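Local atomic coordinates of ribonuclease mar1, putative (Trypanosoma cruzi, PDB entry 1YZV), a protein that is of unconfirmed function but belongs to the isochorismatase family and probably acts as a hydrolase, although it is also named a putative ribonuclease. Residues L12-Y16 / I176-K182; I124-A129 / L159-W163. All coordinates share one frame; numbering follows the deposited sequence.

Contact 1: residues L12-Y16 / I176-K182; sequences LLKHY and ILMQLLK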
ATOM      1  N   LEU A  12      12.857  12.641  -2.895  1.00 28.29           N
ATOM      2  CA  LEU A  12      12.445  12.825  -4.269  1.00 26.81           C
ATOM      3  C   LEU A  12      13.696  13.014  -5.111  1.00 26.53           C
ATOM      4  O   LEU A  12      14.797  13.156  -4.560  1.00 22.04           O
ATOM      5  CB  LEU A  12      11.558  14.055  -4.368  1.00 26.03           C
ATOM      6  CG  LEU A  12      10.203  13.977  -3.634  1.00 22.40           C
ATOM      7  CD1 LEU A  12       9.545  15.309  -3.694  1.00 21.46           C
ATOM      8  CD2 LEU A  12       9.336  12.878  -4.195  1.00 25.45           C
ATOM      9  N   LEU A  13      13.522  13.067  -6.436  1.00 26.56           N
ATOM     10  CA  LEU A  13      14.630  13.385  -7.333  1.00 23.13           C
ATOM     11  C   LEU A  13      15.203  14.742  -6.922  1.00 22.19           C
ATOM     12  O   LEU A  13      14.475  15.620  -6.477  1.00 21.84           O
ATOM     13  CB  LEU A  13      14.141  13.470  -8.774  1.00 23.24           C
ATOM     14  CG  LEU A  13      13.725  12.148  -9.412  1.00 23.73           C
ATOM     15  CD1 LEU A  13      12.899  12.431 -10.645  1.00 25.43           C
ATOM     16  CD2 LEU A  13      14.946  11.299  -9.750  1.00 29.07           C
ATOM     17  N   LYS A  14      16.515  14.856  -6.977  1.00 20.94           N
ATOM     18  CA  LYS A  14      17.206  16.130  -6.802  1.00 23.43           C
ATOM     19  C   LYS A  14      17.011  16.981  -8.057  1.00 21.57           C
ATOM     20  O   LYS A  14      16.671  16.472  -9.171  1.00 20.64           O
ATOM     21  CB  LYS A  14      18.702  15.905  -6.581  1.00 23.42           C
ATOM     22  CG  LYS A  14      19.034  15.205  -5.246  1.00 29.39           C
ATOM     23  CD  LYS A  14      20.534  15.066  -5.006  1.00 29.84           C
ATOM     24  CE  LYS A  14      20.827  14.421  -3.650  1.00 38.48           C
ATOM     25  NZ  LYS A  14      22.275  14.039  -3.492  1.00 42.49           N
ATOM     26  N   HIS A  15      17.221  18.277  -7.873  1.00 21.41           N
ATOM     27  CA  HIS A  15      17.195  19.225  -8.951  1.00 21.24           C
ATOM     28  C   HIS A  15      18.236  18.819  -9.985  1.00 23.07           C
ATOM     29  O   HIS A  15      19.324  18.314  -9.621  1.00 21.90           O
ATOM     30  CB  HIS A  15      17.491  20.638  -8.423  1.00 22.56           C
ATOM     31  CG  HIS A  15      17.277  21.698  -9.439  1.00 19.57           C
ATOM     32  ND1 HIS A  15      18.206  21.979 -10.424  1.00 21.24           N
ATOM     33  CD2 HIS A  15      16.220  22.509  -9.673  1.00 20.76           C
ATOM     34  CE1 HIS A  15      17.723  22.918 -11.219  1.00 26.50           C
ATOM     35  NE2 HIS A  15      16.499  23.218 -10.814  1.00 19.13           N
ATOM     36  N   TYR A  16      17.890  19.015 -11.261  1.00 22.13           N
ATOM     37  CA  TYR A  16      18.711  18.547 -12.339  1.00 24.76           C
ATOM     38  C   TYR A  16      20.154  19.020 -12.294  1.00 27.41           C
ATOM     39  O   TYR A  16      21.039  18.330 -12.847  1.00 26.22           O
ATOM     40  CB  TYR A  16      18.112  18.864 -13.712  1.00 24.71           C
ATOM     41  CG  TYR A  16      18.013  20.331 -14.067  1.00 24.83           C
ATOM     42  CD1 TYR A  16      19.113  21.028 -14.566  1.00 24.97           C
ATOM     43  CD2 TYR A  16      16.803  21.005 -13.961  1.00 20.05           C
ATOM     44  CE1 TYR A  16      19.040  22.397 -14.880  1.00 27.88           C
ATOM     45  CE2 TYR A  16      16.695  22.355 -14.318  1.00 23.15           C
ATOM     46  CZ  TYR A  16      17.821  23.041 -14.831  1.00 23.19           C
ATOM     47  OH  TYR A  16      17.716  24.396 -15.126  1.00 24.18           O
ATOM     48  N   ILE A 176       7.505  13.839 -12.160  1.00 20.11           N
ATOM     49  CA  ILE A 176       8.949  13.689 -12.357  1.00 20.59           C
ATOM     50  C   ILE A 176       9.554  14.967 -12.988  1.00 21.55           C
ATOM     51  O   ILE A 176      10.521  15.542 -12.446  1.00 21.29           O
ATOM     52  CB  ILE A 176       9.245  12.429 -13.153  1.00 20.38           C
ATOM     53  CG1 ILE A 176       8.985  11.200 -12.278  1.00 21.59           C
ATOM     54  CG2 ILE A 176      10.650  12.420 -13.770  1.00 22.07           C
ATOM     55  CD1 ILE A 176       8.770   9.918 -13.052  1.00 20.22           C
ATOM     56  N   LEU A 177       8.904  15.485 -14.033  1.00 23.92           N
ATOM     57  CA  LEU A 177       9.354  16.727 -14.637  1.00 21.93           C
ATOM     58  C   LEU A 177       9.500  17.841 -13.592  1.00 23.68           C
ATOM     59  O   LEU A 177      10.526  18.559 -13.551  1.00 21.82           O
ATOM     60  CB  LEU A 177       8.396  17.150 -15.763  1.00 24.75           C
ATOM     61  CG  LEU A 177       8.828  16.837 -17.166  1.00 30.40           C
ATOM     62  CD1 LEU A 177       9.052  15.340 -17.346  1.00 35.89           C
ATOM     63  CD2 LEU A 177       7.825  17.390 -18.176  1.00 29.99           C
ATOM     64  N   MET A 178       8.463  18.016 -12.774  1.00 21.35           N
ATOM     65  CA  MET A 178       8.387  19.129 -11.823  1.00 21.55           C
ATOM     66  C   MET A 178       9.273  18.893 -10.588  1.00 22.35           C
ATOM     67  O   MET A 178       9.799  19.851 -10.022  1.00 22.57           O
ATOM     68  CB  MET A 178       6.919  19.379 -11.439  1.00 20.97           C
ATOM     69  CG  MET A 178       6.050  19.763 -12.638  1.00 26.36           C
ATOM     70  SD  MET A 178       6.567  21.326 -13.332  1.00 30.24           S
ATOM     71  CE  MET A 178       7.728  20.884 -14.631  1.00 48.23           C
ATOM     72  N   GLN A 179       9.550  17.619 -10.276  1.00 21.42           N
ATOM     73  CA  GLN A 179      10.595  17.252  -9.288  1.00 22.68           C
ATOM     74  C   GLN A 179      12.008  17.683  -9.686  1.00 22.29           C
ATOM     75  O   GLN A 179      12.796  18.145  -8.843  1.00 20.21           O
ATOM     76  CB  GLN A 179      10.617  15.741  -8.994  1.00 20.92           C
ATOM     77  CG  GLN A 179       9.455  15.261  -8.147  1.00 22.95           C
ATOM     78  CD  GLN A 179       9.341  13.722  -8.160  1.00 23.13           C
ATOM     79  OE1 GLN A 179      10.329  13.044  -7.993  1.00 25.33           O
ATOM     80  NE2 GLN A 179       8.149  13.205  -8.400  1.00 23.43           N
ATOM     81  N   LEU A 180      12.328  17.533 -10.960  1.00 20.02           N
ATOM     82  CA  LEU A 180      13.652  17.880 -11.460  1.00 20.48           C
ATOM     83  C   LEU A 180      13.828  19.385 -11.508  1.00 21.75           C
ATOM     84  O   LEU A 180      14.946  19.832 -11.484  1.00 21.52           O
ATOM     85  CB  LEU A 180      13.913  17.280 -12.836  1.00 19.70           C
ATOM     86  CG  LEU A 180      14.093  15.780 -12.813  1.00 23.65           C
ATOM     87  CD1 LEU A 180      13.802  15.164 -14.213  1.00 25.70           C
ATOM     88  CD2 LEU A 180      15.505  15.419 -12.274  1.00 27.43           C
ATOM     89  N   LEU A 181      12.743  20.132 -11.759  1.00 20.25           N
ATOM     90  CA  LEU A 181      12.796  21.591 -11.875  1.00 23.65           C
ATOM     91  C   LEU A 181      12.622  22.396 -10.592  1.00 24.20           C
ATOM     92  O   LEU A 181      13.172  23.503 -10.490  1.00 24.10           O
ATOM     93  CB  LEU A 181      11.796  22.099 -12.906  1.00 22.23           C
ATOM     94  CG  LEU A 181      12.256  22.146 -14.363  1.00 27.62           C
ATOM     95  CD1 LEU A 181      12.848  20.827 -14.849  1.00 28.77           C
ATOM     96  CD2 LEU A 181      11.066  22.449 -15.138  1.00 32.34           C
ATOM     97  N   LYS A 182      11.685  21.979  -9.741  1.00 23.36           N
ATOM     98  CA  LYS A 182      11.438  22.575  -8.408  1.00 23.84           C
ATOM     99  C   LYS A 182      10.799  23.967  -8.288  1.00 24.08           C
ATOM    100  O   LYS A 182      10.192  24.259  -7.244  1.00 21.10           O
ATOM    101  CB  LYS A 182      12.683  22.493  -7.486  1.00 27.45           C
ATOM    102  CG  LYS A 182      13.181  21.024  -7.392  1.00 27.41           C
ATOM    103  CD  LYS A 182      13.726  20.601  -6.072  1.00 30.33           C
ATOM    104  CE  LYS A 182      14.079  19.058  -6.068  1.00 29.48           C
ATOM    105  NZ  LYS A 182      12.977  17.950  -6.252  1.00 35.02           N
TER
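Lys-182 reaches back from the end of helix 173-181 to the carbonyl of Leu-13 in the N-terminal segment 12-16. Its NZ donates to Leu-13 O at 2.8 Å, nearly along the C=O axis, and also to Gln-179 O at 2.6 Å within its own segment. Lys-182 has left the helix with positive phi (71°), and its long chain, bent at chi2 and chi4, doubles back to reach both carbonyls. The second hydrogen bond is pure backbone: Tyr-16 N meets Leu-180 O at 3.1 Å. The same oxygen takes a CA-H...O contact from His-15 and lies over one face of the His-15 imidazole, whose NE2 bonds Asp-186. Gln-179 OE1 comes 3.7 Å from Leu-13 CD1, the leucine chain lying across the amide chain; this OE1 and Leu-13 N both bond the Tyr-169 hydroxyl. In the apolar packing, Leu-13 CD1 rests 3.9 Å from Ile-176 CG2 and 4.2 Å from Leu-180 CG. Branched aliphatic residues suit this side, which backs onto strands 110-118 and 137-146. The chemistry implies that two carbonyls near the helix end, of Gln-179 and Leu-180, are met by an ammonium and a loop N-H, tying the chain's beginning to helix 173-181.

Contact 2: residues I124-A129 / L159-W163; sequences ILQTAA and LMQSW
Leu-125 CD1 fits into the corner formed by Met-160 and Trp-163, 3.7 Å from Met-160 CG and 3.7 Å from Trp-163 CH2, where helix 120-133 meets helix 150-161 and the residues that follow it in the parallel-sheet alpha/beta fold of the isochorismatase family. The two helices flank the sheet, with strand 137-146 between them in sequence. Leucine suits this place because its CG, anti to the backbone N (chi1 -177°), carries one methyl across to the other segment. The Met-160 chain passes at a slant to it: the extended chi2 (-173°) carries SD to 4.0 Å from Ala-128 CB, and the bend at chi3 (-76°) turns CE to 4.1 Å from Ile-124 CG2. An unbranched, flexible thioether can thus touch Leu-125, Ala-128 and Ile-124 in turn.

The indole of Trp-163 approaches with its six-membered ring foremost. Ala-128 CB stands at the ring's edge, 4.0 Å from CZ3, and Ala-129 CB is 4.1 Å from CH2; the small alanines let this broad ring come close to the helix backbone.

Farther out, strand 168-171 supports Met-160 through Ile-170, and Leu-115 of strand 110-118 lies against Ile-124 and Ala-128. Trp-163 also makes a cation-pi contact with Arg-11 of a third subunit. Within its own segment the indole is backed by the turn it leaves: Leu-159 O lies 3.6 Å above the ring plane, offset toward the rim.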
ATOM      1  N   ILE A 124      11.504  -3.911 -16.380  1.00 21.04           N
ATOM      2  CA  ILE A 124      11.476  -2.766 -15.524  1.00 22.23           C
ATOM      3  C   ILE A 124      11.772  -3.141 -14.064  1.00 21.11           C
ATOM      4  O   ILE A 124      12.588  -2.503 -13.407  1.00 20.63           O
ATOM      5  CB  ILE A 124      10.112  -2.044 -15.562  1.00 21.12           C
ATOM      6  CG1 ILE A 124       9.765  -1.655 -16.983  1.00 28.60           C
ATOM      7  CG2 ILE A 124      10.060  -0.885 -14.537  1.00 23.04           C
ATOM      8  CD1 ILE A 124      10.390  -0.475 -17.395  1.00 46.72           C
ATOM      9  N   LEU A 125      11.016  -4.086 -13.534  1.00 22.31           N
ATOM     10  CA  LEU A 125      11.242  -4.595 -12.209  1.00 21.61           C
ATOM     11  C   LEU A 125      12.705  -4.973 -11.948  1.00 22.98           C
ATOM     12  O   LEU A 125      13.256  -4.624 -10.895  1.00 20.29           O
ATOM     13  CB  LEU A 125      10.369  -5.825 -11.968  1.00 21.48           C
ATOM     14  CG  LEU A 125      10.453  -6.449 -10.572  1.00 22.09           C
ATOM     15  CD1 LEU A 125      10.016  -5.465  -9.524  1.00 22.66           C
ATOM     16  CD2 LEU A 125       9.655  -7.762 -10.467  1.00 20.21           C
ATOM     17  N   GLN A 126      13.254  -5.845 -12.791  1.00 22.29           N
ATOM     18  CA  GLN A 126      14.619  -6.299 -12.619  1.00 21.31           C
ATOM     19  C   GLN A 126      15.691  -5.191 -12.761  1.00 20.35           C
ATOM     20  O   GLN A 126      16.713  -5.230 -12.096  1.00 22.23           O
ATOM     21  CB  GLN A 126      14.945  -7.511 -13.527  1.00 19.29           C
ATOM     22  CG  GLN A 126      13.997  -8.672 -13.241  1.00 19.39           C
ATOM     23  CD  GLN A 126      14.391  -9.967 -13.838  1.00 23.73           C
ATOM     24  OE1 GLN A 126      15.589 -10.241 -14.054  1.00 21.53           O
ATOM     25  NE2 GLN A 126      13.388 -10.805 -14.110  1.00 19.99           N
ATOM     26  N   THR A 127      15.440  -4.213 -13.613  1.00 22.86           N
ATOM     27  CA  THR A 127      16.318  -3.041 -13.737  1.00 22.24           C
ATOM     28  C   THR A 127      16.309  -2.213 -12.453  1.00 22.35           C
ATOM     29  O   THR A 127      17.353  -1.781 -11.984  1.00 20.77           O
ATOM     30  CB  THR A 127      15.924  -2.183 -14.978  1.00 20.73           C
ATOM     31  OG1 THR A 127      15.987  -2.977 -16.179  1.00 22.04           O
ATOM     32  CG2 THR A 127      16.821  -0.963 -15.131  1.00 26.37           C
ATOM     33  N   ALA A 128      15.127  -1.973 -11.888  1.00 22.64           N
ATOM     34  CA  ALA A 128      15.010  -1.240 -10.630  1.00 20.94           C
ATOM     35  C   ALA A 128      15.815  -1.945  -9.544  1.00 20.49           C
ATOM     36  O   ALA A 128      16.552  -1.292  -8.811  1.00 22.51           O
ATOM     37  CB  ALA A 128      13.548  -1.102 -10.182  1.00 22.67           C
ATOM     38  N   ALA A 129      15.641  -3.253  -9.431  1.00 20.70           N
ATOM     39  CA  ALA A 129      16.354  -4.015  -8.440  1.00 20.75           C
ATOM     40  C   ALA A 129      17.858  -3.892  -8.624  1.00 20.30           C
ATOM     41  O   ALA A 129      18.591  -3.740  -7.645  1.00 20.97           O
ATOM     42  CB  ALA A 129      15.917  -5.498  -8.477  1.00 21.55           C
ATOM     43  N   LEU A 159       4.874  -3.952  -5.802  1.00 20.99           N
ATOM     44  CA  LEU A 159       6.138  -4.462  -5.245  1.00 22.77           C
ATOM     45  C   LEU A 159       7.193  -3.333  -5.146  1.00 23.28           C
ATOM     46  O   LEU A 159       7.749  -3.063  -4.069  1.00 22.85           O
ATOM     47  CB  LEU A 159       6.645  -5.622  -6.095  1.00 21.53           C
ATOM     48  CG  LEU A 159       7.976  -6.296  -5.734  1.00 23.26           C
ATOM     49  CD1 LEU A 159       8.100  -6.480  -4.233  1.00 28.63           C
ATOM     50  CD2 LEU A 159       7.968  -7.640  -6.482  1.00 23.97           C
ATOM     51  N   MET A 160       7.355  -2.591  -6.237  1.00 21.00           N
ATOM     52  CA  MET A 160       8.266  -1.476  -6.274  1.00 21.22           C
ATOM     53  C   MET A 160       7.906  -0.341  -5.316  1.00 26.32           C
ATOM     54  O   MET A 160       8.804   0.218  -4.702  1.00 25.70           O
ATOM     55  CB  MET A 160       8.430  -0.965  -7.683  1.00 22.81           C
ATOM     56  CG  MET A 160       9.104  -1.966  -8.532  1.00 21.60           C
ATOM     57  SD  MET A 160       9.549  -1.470 -10.190  1.00 24.10           S
ATOM     58  CE  MET A 160       7.989  -1.535 -11.016  1.00 28.00           C
ATOM     59  N   GLN A 161       6.611  -0.121  -5.059  1.00 25.76           N
ATOM     60  CA  GLN A 161       6.186   0.857  -4.067  1.00 26.44           C
ATOM     61  C   GLN A 161       6.611   0.449  -2.647  1.00 30.12           C
ATOM     62  O   GLN A 161       6.871   1.303  -1.795  1.00 29.50           O
ATOM     63  CB  GLN A 161       4.680   1.090  -4.153  1.00 24.37           C
ATOM     64  CG  GLN A 161       4.269   1.835  -5.455  1.00 23.12           C
ATOM     65  CD  GLN A 161       2.773   2.033  -5.557  1.00 26.07           C
ATOM     66  OE1 GLN A 161       2.034   1.064  -5.416  1.00 23.87           O
ATOM     67  NE2 GLN A 161       2.316   3.266  -5.916  1.00 21.32           N
ATOM     68  N   SER A 162       6.726  -0.841  -2.381  1.00 31.58           N
ATOM     69  CA  SER A 162       7.299  -1.258  -1.098  1.00 35.49           C
ATOM     70  C   SER A 162       8.848  -1.038  -0.951  1.00 37.60           C
ATOM     71  O   SER A 162       9.373  -1.146   0.154  1.00 36.84           O
ATOM     72  CB  SER A 162       7.008  -2.714  -0.863  1.00 36.10           C
ATOM     73  OG  SER A 162       7.913  -3.421  -1.683  1.00 40.79           O
ATOM     74  N   TRP A 163       9.559  -0.610  -1.996  1.00 38.72           N
ATOM     75  CA  TRP A 163      11.015  -0.377  -1.879  1.00 37.28           C
ATOM     76  C   TRP A 163      11.481   1.109  -1.663  1.00 39.84           C
ATOM     77  O   TRP A 163      12.700   1.455  -1.813  1.00 32.45           O
ATOM     78  CB  TRP A 163      11.713  -0.906  -3.106  1.00 35.32           C
ATOM     79  CG  TRP A 163      11.464  -2.310  -3.459  1.00 31.82           C
ATOM     80  CD1 TRP A 163      11.168  -3.328  -2.621  1.00 30.24           C
ATOM     81  CD2 TRP A 163      11.831  -2.912  -4.698  1.00 27.39           C
ATOM     82  NE1 TRP A 163      11.124  -4.511  -3.308  1.00 30.92           N
ATOM     83  CE2 TRP A 163      11.661  -4.302  -4.551  1.00 27.37           C
ATOM     84  CE3 TRP A 163      12.284  -2.410  -5.925  1.00 27.47           C
ATOM     85  CZ2 TRP A 163      11.798  -5.170  -5.612  1.00 31.04           C
ATOM     86  CZ3 TRP A 163      12.486  -3.308  -6.968  1.00 27.10           C
ATOM     87  CH2 TRP A 163      12.293  -4.670  -6.778  1.00 24.95           C
TER

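How the contacts relate
Contacts 1 and 2 have centres 20 Å apart and nearest atoms about 11 Å apart, and do not touch. Along the sequence, both segments of contact 2 fall between those of contact 1. Strand 110-118 is common ground: Leu-13, Ile-176 and Leu-180 pack on it in contact 1, Ile-124 and Ala-128 in contact 2. Between chains the two surfaces meet, since Leu-12 and Gln-179 of contact 1 pack on Ala-129 and Leu-125 of a second subunit. Contact 1 mixes two hydrogen bonds with apolar packing; contact 2 has no hydrogen bond across it. Segment 124-129 directly follows Cys-123 on helix 120-133, consistent with the position of the catalytic cysteine in the family's cysteine hydrolases.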